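Long-range contact in coclaurine N-methyltransferase (Coptis japonica, PDB 6GKV), which transfers a methyl group from S-adenosyl-L-methionine to the ring nitrogen of coclaurine and related tetrahydroisoquinolines in alkaloid biosynthesis: residues I84-Y96 with L104-C116. Residues are numbered along the deposited sequence; the frame is centred on the assembly and turned at random.
Sequences IMNGSNLKGSCCY and LDEAEIAMLDLYC. With SAH (S-adenosyl-L-homocysteine), chain C.
The buried carboxylate of E108 reaches from helix 104-118 into the loop 86-96 and is gripped chiefly by backbone N-H groups, with a water beside them. Its chain runs extended beyond CG, carrying the carboxylate against the type I turn G87-L90. N89 N of the turn meets E108 OE1 on the syn side, nearly straight at 169°, and K91 N, just past the turn, comes to E108 OE2 from above the carboxylate plane at 3.0 Å. G87 N adds a weak bond to OE2, and the water links the same oxygen to K91 O. Nearer the helix start, D105 takes S88 N on OD1 and the S88 hydroxyl on OD2.

K91, with CG anti to its backbone N (chi1 -171°), stretches alongside L112 and bends at its last torsion. K91 NZ thereby arrives at the edge of the Y115 ring, 2.9 Å from Y115 OH, and also bonds S93 OG and C94 O; Y115 OH is held in turn by E226. Farther along, Y96 N donates to A107 O (3.0 Å), which also accepts M111 N from the opposite face of its carbonyl plane.

G92 N and S93 OG bond the SAH carboxylate. K91 is thus second shell to SAH, and E108, likely stabilised by its N-H donors, probably helps fix the loop.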
ATOM      1  N   ILE A  84      -0.759 -13.870  35.645  1.00 63.93           N
ATOM      2  CA  ILE A  84       0.607 -13.651  36.088  1.00 65.21           C
ATOM      3  C   ILE A  84       1.452 -13.034  34.957  1.00 65.50           C
ATOM      4  O   ILE A  84       2.154 -12.032  35.160  1.00 56.09           O
ATOM      5  CB  ILE A  84       1.217 -14.960  36.574  1.00 61.54           C
ATOM      6  CG1 ILE A  84       0.459 -15.471  37.803  1.00 63.93           C
ATOM      7  CG2 ILE A  84       2.672 -14.775  36.942  1.00 61.83           C
ATOM      8  CD1 ILE A  84       0.820 -16.881  38.195  1.00 64.60           C
ATOM      9  N   MET A  85       1.377 -13.627  33.769  1.00 60.95           N
ATOM     10  CA  MET A  85       2.182 -13.134  32.668  1.00 60.74           C
ATOM     11  C   MET A  85       1.616 -11.838  32.090  1.00 63.78           C
ATOM     12  O   MET A  85       2.369 -10.897  31.855  1.00 62.88           O
ATOM     13  CB  MET A  85       2.312 -14.182  31.567  1.00 57.87           C
ATOM     14  CG  MET A  85       3.366 -13.806  30.539  1.00 59.43           C
ATOM     15  SD  MET A  85       3.625 -15.015  29.229  1.00 62.15           S
ATOM     16  CE  MET A  85       2.286 -14.610  28.095  1.00 63.05           C
ATOM     17  N   ASN A  86       0.301 -11.789  31.858  1.00 59.86           N
ATOM     18  CA  ASN A  86      -0.335 -10.584  31.314  1.00 52.77           C
ATOM     19  C   ASN A  86      -0.596  -9.582  32.433  1.00 56.17           C
ATOM     20  O   ASN A  86      -0.504  -9.929  33.614  1.00 53.28           O
ATOM     21  CB  ASN A  86      -1.650 -10.909  30.594  1.00 55.77           C
ATOM     22  CG  ASN A  86      -1.460 -11.815  29.377  1.00 65.25           C
ATOM     23  OD1 ASN A  86      -0.336 -12.224  29.048  1.00 66.50           O
ATOM     24  ND2 ASN A  86      -2.568 -12.143  28.711  1.00 62.72           N
ATOM     25  N   GLY A  87      -0.919  -8.343  32.057  1.00 61.27           N
ATOM     26  CA  GLY A  87      -1.298  -7.306  33.011  1.00 59.11           C
ATOM     27  C   GLY A  87      -2.740  -7.452  33.472  1.00 62.70           C
ATOM     28  O   GLY A  87      -3.339  -8.513  33.290  1.00 75.13           O
ATOM     29  N   SER A  88      -3.303  -6.389  34.046  1.00 58.92           N
ATOM     30  CA  SER A  88      -4.632  -6.434  34.679  1.00 60.77           C
ATOM     31  C   SER A  88      -5.808  -6.833  33.784  1.00 64.57           C
ATOM     32  O   SER A  88      -6.788  -7.395  34.284  1.00 72.68           O
ATOM     33  CB  SER A  88      -4.970  -5.080  35.291  1.00 62.31           C
ATOM     34  OG  SER A  88      -4.241  -4.839  36.461  1.00 69.80           O
ATOM     35  N   ASN A  89      -5.744  -6.509  32.491  1.00 62.39           N
ATOM     36  CA  ASN A  89      -6.845  -6.801  31.569  1.00 68.63           C
ATOM     37  C   ASN A  89      -6.608  -8.062  30.742  1.00 67.95           C
ATOM     38  O   ASN A  89      -7.468  -8.465  29.954  1.00 74.40           O
ATOM     39  CB  ASN A  89      -7.104  -5.624  30.616  1.00 73.94           C
ATOM     40  CG  ASN A  89      -7.125  -4.280  31.318  1.00 86.08           C
ATOM     41  OD1 ASN A  89      -6.090  -3.630  31.478  1.00 84.39           O
ATOM     42  ND2 ASN A  89      -8.310  -3.859  31.739  1.00 98.36           N
ATOM     43  N   LEU A  90      -5.448  -8.685  30.930  1.00 63.07           N
ATOM     44  CA  LEU A  90      -5.131  -9.921  30.237  1.00 62.84           C
ATOM     45  C   LEU A  90      -5.161  -9.681  28.737  1.00 65.83           C
ATOM     46  O   LEU A  90      -5.797 -10.418  27.980  1.00 70.24           O
ATOM     47  CB  LEU A  90      -6.107 -11.027  30.625  1.00 61.32           C
ATOM     48  CG  LEU A  90      -6.310 -11.229  32.126  1.00 59.61           C
ATOM     49  CD1 LEU A  90      -7.315 -12.332  32.371  1.00 53.70           C
ATOM     50  CD2 LEU A  90      -4.998 -11.536  32.804  1.00 55.29           C
ATOM     51  N   LYS A  91      -4.477  -8.628  28.310  1.00 62.67           N
ATOM     52  CA  LYS A  91      -4.396  -8.312  26.900  1.00 58.03           C
ATOM     53  C   LYS A  91      -3.281  -9.135  26.287  1.00 56.30           C
ATOM     54  O   LYS A  91      -2.115  -8.956  26.633  1.00 66.62           O
ATOM     55  CB  LYS A  91      -4.158  -6.819  26.701  1.00 53.33           C
ATOM     56  CG  LYS A  91      -4.261  -6.351  25.246  1.00 44.43           C
ATOM     57  CD  LYS A  91      -4.129  -4.831  25.160  1.00 40.99           C
ATOM     58  CE  LYS A  91      -4.789  -4.307  23.902  1.00 40.26           C
ATOM     59  NZ  LYS A  91      -4.079  -4.772  22.688  1.00 40.72           N
ATOM     60  N   GLY A  92      -3.641 -10.042  25.384  1.00 45.43           N
ATOM     61  CA  GLY A  92      -2.678 -10.957  24.787  1.00 41.02           C
ATOM     62  C   GLY A  92      -2.284 -10.484  23.405  1.00 48.56           C
ATOM     63  O   GLY A  92      -2.124 -11.282  22.475  1.00 55.25           O
ATOM     64  N   SER A  93      -2.128  -9.166  23.290  1.00 42.35           N
ATOM     65  CA  SER A  93      -1.810  -8.494  22.041  1.00 39.44           C
ATOM     66  C   SER A  93      -1.093  -7.157  22.345  1.00 47.10           C
ATOM     67  O   SER A  93      -0.983  -6.747  23.508  1.00 47.29           O
ATOM     68  CB  SER A  93      -3.093  -8.251  21.238  1.00 41.99           C
ATOM     69  OG  SER A  93      -4.094  -7.640  22.055  1.00 40.57           O
ATOM     70  N   CYS A  94      -0.628  -6.469  21.306  1.00 41.85           N
ATOM     71  CA  CYS A  94       0.253  -5.310  21.485  1.00 43.68           C
ATOM     72  C   CYS A  94      -0.264  -4.225  22.448  1.00 46.89           C
ATOM     73  O   CYS A  94      -1.408  -3.795  22.363  1.00 52.09           O
ATOM     74  CB  CYS A  94       0.535  -4.679  20.123  1.00 42.74           C
ATOM     75  SG  CYS A  94       1.817  -3.445  20.176  1.00 57.47           S
ATOM     76  N   CYS A  95       0.577  -3.802  23.381  1.00 46.85           N
ATOM     77  CA  CYS A  95       0.222  -2.693  24.256  1.00 46.03           C
ATOM     78  C   CYS A  95       0.963  -1.419  23.830  1.00 47.57           C
ATOM     79  O   CYS A  95       1.859  -1.462  22.989  1.00 42.77           O
ATOM     80  CB  CYS A  95       0.528  -3.023  25.700  1.00 42.60           C
ATOM     81  SG  CYS A  95      -0.358  -4.467  26.224  1.00 63.56           S
ATOM     82  N   TYR A  96       0.566  -0.288  24.397  1.00 50.25           N
ATOM     83  CA  TYR A  96       1.076   0.988  23.936  1.00 55.91           C
ATOM     84  C   TYR A  96       1.866   1.708  25.020  1.00 50.51           C
ATOM     85  O   TYR A  96       1.313   2.136  26.034  1.00 48.68           O
ATOM     86  CB  TYR A  96      -0.074   1.862  23.442  1.00 61.38           C
ATOM     87  CG  TYR A  96       0.386   3.006  22.590  1.00 63.67           C
ATOM     88  CD1 TYR A  96       0.633   4.256  23.149  1.00 64.53           C
ATOM     89  CD2 TYR A  96       0.592   2.840  21.232  1.00 62.49           C
ATOM     90  CE1 TYR A  96       1.064   5.308  22.380  1.00 59.32           C
ATOM     91  CE2 TYR A  96       1.020   3.892  20.446  1.00 64.04           C
ATOM     92  CZ  TYR A  96       1.257   5.123  21.020  1.00 60.99           C
ATOM     93  OH  TYR A  96       1.681   6.168  20.231  1.00 59.92           O
ATOM     94  N   LEU A 104       3.123  -1.950  32.387  1.00 65.10           N
ATOM     95  CA  LEU A 104       2.396  -2.838  31.488  1.00 59.16           C
ATOM     96  C   LEU A 104       0.906  -2.551  31.586  1.00 56.13           C
ATOM     97  O   LEU A 104       0.196  -2.527  30.572  1.00 51.06           O
ATOM     98  CB  LEU A 104       2.675  -4.313  31.812  1.00 53.56           C
ATOM     99  CG  LEU A 104       1.829  -5.348  31.050  1.00 49.32           C
ATOM    100  CD1 LEU A 104       2.088  -5.303  29.553  1.00 39.40           C
ATOM    101  CD2 LEU A 104       2.048  -6.767  31.593  1.00 47.58           C
ATOM    102  N   ASP A 105       0.437  -2.334  32.812  1.00 56.76           N
ATOM    103  CA  ASP A 105      -0.976  -2.089  33.052  1.00 66.21           C
ATOM    104  C   ASP A 105      -1.414  -0.844  32.313  1.00 67.85           C
ATOM    105  O   ASP A 105      -2.376  -0.875  31.554  1.00 72.74           O
ATOM    106  CB  ASP A 105      -1.267  -1.938  34.542  1.00 76.31           C
ATOM    107  CG  ASP A 105      -1.545  -3.263  35.224  1.00 76.85           C
ATOM    108  OD1 ASP A 105      -1.012  -4.306  34.781  1.00 68.57           O
ATOM    109  OD2 ASP A 105      -2.314  -3.249  36.208  1.00 85.24           O
ATOM    110  N   GLU A 106      -0.682   0.242  32.545  1.00 62.67           N
ATOM    111  CA  GLU A 106      -0.874   1.496  31.837  1.00 59.82           C
ATOM    112  C   GLU A 106      -0.904   1.296  30.331  1.00 60.18           C
ATOM    113  O   GLU A 106      -1.680   1.947  29.618  1.00 60.63           O
ATOM    114  CB  GLU A 106       0.249   2.484  32.190  1.00 67.74           C
ATOM    115  CG  GLU A 106      -0.013   3.351  33.418  1.00 74.37           C
ATOM    116  CD  GLU A 106       1.149   4.286  33.754  1.00 77.63           C
ATOM    117  OE1 GLU A 106       2.288   4.057  33.276  1.00 73.28           O
ATOM    118  OE2 GLU A 106       0.914   5.245  34.520  1.00 85.18           O
ATOM    119  N   ALA A 107      -0.042   0.405  29.847  1.00 54.35           N
ATOM    120  CA  ALA A 107       0.147   0.259  28.412  1.00 58.56           C
ATOM    121  C   ALA A 107      -1.027  -0.465  27.787  1.00 58.68           C
ATOM    122  O   ALA A 107      -1.438  -0.117  26.677  1.00 55.33           O
ATOM    123  CB  ALA A 107       1.442  -0.465  28.112  1.00 55.10           C
ATOM    124  N   GLU A 108      -1.542  -1.476  28.496  1.00 60.90           N
ATOM    125  CA  GLU A 108      -2.754  -2.182  28.082  1.00 56.35           C
ATOM    126  C   GLU A 108      -3.860  -1.149  27.887  1.00 58.34           C
ATOM    127  O   GLU A 108      -4.451  -1.048  26.814  1.00 52.59           O
ATOM    128  CB  GLU A 108      -3.180  -3.235  29.114  1.00 50.46           C
ATOM    129  CG  GLU A 108      -2.209  -4.411  29.297  1.00 51.26           C
ATOM    130  CD  GLU A 108      -2.805  -5.560  30.109  1.00 54.01           C
ATOM    131  OE1 GLU A 108      -3.448  -5.299  31.153  1.00 50.42           O
ATOM    132  OE2 GLU A 108      -2.634  -6.730  29.695  1.00 58.81           O
ATOM    133  N   ILE A 109      -4.093  -0.362  28.933  1.00 65.33           N
ATOM    134  CA  ILE A 109      -5.091   0.712  28.944  1.00 65.13           C
ATOM    135  C   ILE A 109      -4.945   1.698  27.779  1.00 60.55           C
ATOM    136  O   ILE A 109      -5.926   2.042  27.125  1.00 63.47           O
ATOM    137  CB  ILE A 109      -5.023   1.498  30.272  1.00 62.92           C
ATOM    138  CG1 ILE A 109      -5.282   0.565  31.470  1.00 69.35           C
ATOM    139  CG2 ILE A 109      -6.003   2.665  30.262  1.00 61.85           C
ATOM    140  CD1 ILE A 109      -6.642  -0.134  31.450  1.00 76.49           C
ATOM    141  N   ALA A 110      -3.719   2.136  27.514  1.00 59.72           N
ATOM    142  CA  ALA A 110      -3.463   3.095  26.444  1.00 53.27           C
ATOM    143  C   ALA A 110      -3.818   2.559  25.053  1.00 51.18           C
ATOM    144  O   ALA A 110      -4.382   3.303  24.237  1.00 59.16           O
ATOM    145  CB  ALA A 110      -2.021   3.541  26.479  1.00 42.89           C
ATOM    146  N   MET A 111      -3.488   1.298  24.767  1.00 45.19           N
ATOM    147  CA  MET A 111      -3.900   0.690  23.492  1.00 59.91           C
ATOM    148  C   MET A 111      -5.430   0.573  23.397  1.00 59.86           C
ATOM    149  O   MET A 111      -6.005   0.824  22.343  1.00 60.96           O
ATOM    150  CB  MET A 111      -3.310  -0.711  23.295  1.00 56.38           C
ATOM    151  CG  MET A 111      -2.057  -0.854  22.484  1.00 56.00           C
ATOM    152  SD  MET A 111      -1.825  -0.099  20.871  1.00 62.85           S
ATOM    153  CE  MET A 111      -3.321  -0.407  20.134  1.00 35.69           C
ATOM    154  N   LEU A 112      -6.066   0.158  24.491  1.00 51.60           N
ATOM    155  CA  LEU A 112      -7.501  -0.069  24.506  1.00 54.75           C
ATOM    156  C   LEU A 112      -8.236   1.242  24.228  1.00 65.17           C
ATOM    157  O   LEU A 112      -9.169   1.286  23.416  1.00 57.88           O
ATOM    158  CB  LEU A 112      -7.929  -0.681  25.847  1.00 49.03           C
ATOM    159  CG  LEU A 112      -7.521  -2.159  25.971  1.00 46.40           C
ATOM    160  CD1 LEU A 112      -7.864  -2.771  27.331  1.00 46.22           C
ATOM    161  CD2 LEU A 112      -8.127  -2.985  24.830  1.00 49.21           C
ATOM    162  N   ASP A 113      -7.787   2.307  24.891  1.00 69.02           N
ATOM    163  CA  ASP A 113      -8.277   3.655  24.626  1.00 70.17           C
ATOM    164  C   ASP A 113      -8.088   4.042  23.165  1.00 66.17           C
ATOM    165  O   ASP A 113      -9.008   4.553  22.522  1.00 64.01           O
ATOM    166  CB  ASP A 113      -7.567   4.665  25.524  1.00 71.72           C
ATOM    167  CG  ASP A 113      -8.186   4.744  26.904  1.00 74.45           C
ATOM    168  OD1 ASP A 113      -9.262   4.142  27.100  1.00 69.16           O
ATOM    169  OD2 ASP A 113      -7.609   5.420  27.783  1.00 80.70           O
ATOM    170  N   LEU A 114      -6.894   3.782  22.640  1.00 57.67           N
ATOM    171  CA  LEU A 114      -6.583   4.120  21.256  1.00 58.57           C
ATOM    172  C   LEU A 114      -7.497   3.388  20.253  1.00 59.40           C
ATOM    173  O   LEU A 114      -7.839   3.935  19.209  1.00 67.80           O
ATOM    174  CB  LEU A 114      -5.104   3.822  20.971  1.00 53.97           C
ATOM    175  CG  LEU A 114      -4.574   4.207  19.592  1.00 51.03           C
ATOM    176  CD1 LEU A 114      -4.917   5.659  19.216  1.00 39.52           C
ATOM    177  CD2 LEU A 114      -3.070   3.938  19.487  1.00 39.28           C
ATOM    178  N   TYR A 115      -7.892   2.161  20.573  1.00 55.30           N
ATOM    179  CA  TYR A 115      -8.829   1.412  19.740  1.00 55.78           C
ATOM    180  C   TYR A 115     -10.180   2.116  19.670  1.00 55.73           C
ATOM    181  O   TYR A 115     -10.792   2.201  18.609  1.00 53.71           O
ATOM    182  CB  TYR A 115      -9.048   0.000  20.276  1.00 57.84           C
ATOM    183  CG  TYR A 115      -7.858  -0.923  20.219  1.00 59.22           C
ATOM    184  CD1 TYR A 115      -6.898  -0.796  19.235  1.00 55.10           C
ATOM    185  CD2 TYR A 115      -7.725  -1.972  21.145  1.00 60.82           C
ATOM    186  CE1 TYR A 115      -5.840  -1.692  19.163  1.00 44.67           C
ATOM    187  CE2 TYR A 115      -6.656  -2.842  21.105  1.00 51.01           C
ATOM    188  CZ  TYR A 115      -5.701  -2.686  20.117  1.00 43.94           C
ATOM    189  OH  TYR A 115      -4.625  -3.551  20.078  1.00 41.50           O
ATOM    190  N   CYS A 116     -10.642   2.599  20.820  1.00 55.61           N
ATOM    191  CA  CYS A 116     -11.936   3.264  20.909  1.00 61.21           C
ATOM    192  C   CYS A 116     -11.925   4.572  20.166  1.00 58.13           C
ATOM    193  O   CYS A 116     -12.920   4.959  19.572  1.00 63.76           O
ATOM    194  CB  CYS A 116     -12.324   3.507  22.362  1.00 62.47           C
ATOM    195  SG  CYS A 116     -12.347   2.005  23.319  1.00 70.55           S
TER
HETATM  196  N   SAH C 501      -7.956 -10.277  20.521  1.00 52.43           N
HETATM  197  CA  SAH C 501      -7.410 -10.767  21.779  1.00 58.27           C
HETATM  198  CB  SAH C 501      -6.507 -11.971  21.548  1.00 61.14           C
HETATM  199  CG  SAH C 501      -5.719 -11.973  20.241  1.00 62.33           C
HETATM  200  SD  SAH C 501      -4.877 -13.561  19.990  1.00 71.02           S
HETATM  201  C   SAH C 501      -6.630  -9.689  22.514  1.00 56.36           C
HETATM  202  O   SAH C 501      -6.288  -8.686  21.885  1.00 58.08           O
HETATM  203  OXT SAH C 501      -6.331  -9.800  23.716  1.00 51.87           O
HETATM  204  C5' SAH C 501      -6.057 -14.124  18.732  1.00 53.42           C
HETATM  205  C4' SAH C 501      -7.472 -14.392  19.259  1.00 68.55           C
HETATM  206  O4' SAH C 501      -8.306 -14.872  18.216  1.00 70.32           O
HETATM  207  C3' SAH C 501      -7.503 -15.445  20.358  1.00 76.99           C
HETATM  208  O3' SAH C 501      -8.482 -15.087  21.300  1.00 82.08           O
HETATM  209  C2' SAH C 501      -7.976 -16.709  19.684  1.00 71.42           C
HETATM  210  O2' SAH C 501      -8.717 -17.466  20.610  1.00 71.09           O
HETATM  211  C1' SAH C 501      -8.834 -16.150  18.550  1.00 67.04           C
HETATM  212  N9  SAH C 501      -8.892 -17.036  17.365  1.00 62.24           N
HETATM  213  C8  SAH C 501      -7.847 -17.591  16.656  1.00 66.04           C
HETATM  214  N7  SAH C 501      -8.363 -18.337  15.645  1.00 65.32           N
HETATM  215  C5  SAH C 501      -9.722 -18.266  15.698  1.00 60.28           C
HETATM  216  C6  SAH C 501     -10.742 -18.834  14.925  1.00 69.53           C
HETATM  217  N6  SAH C 501     -10.463 -19.627  13.887  1.00 75.98           N
HETATM  218  N1  SAH C 501     -12.061 -18.568  15.247  1.00 67.44           N
HETATM  219  C2  SAH C 501     -12.364 -17.756  16.326  1.00 60.64           C
HETATM  220  N3  SAH C 501     -11.355 -17.199  17.084  1.00 50.05           N
HETATM  221  C4  SAH C 501     -10.059 -17.454  16.775  1.00 51.24           C
HETATM  222  O   HOH W   1      -0.491  -7.894  28.708  1.00 47.31           O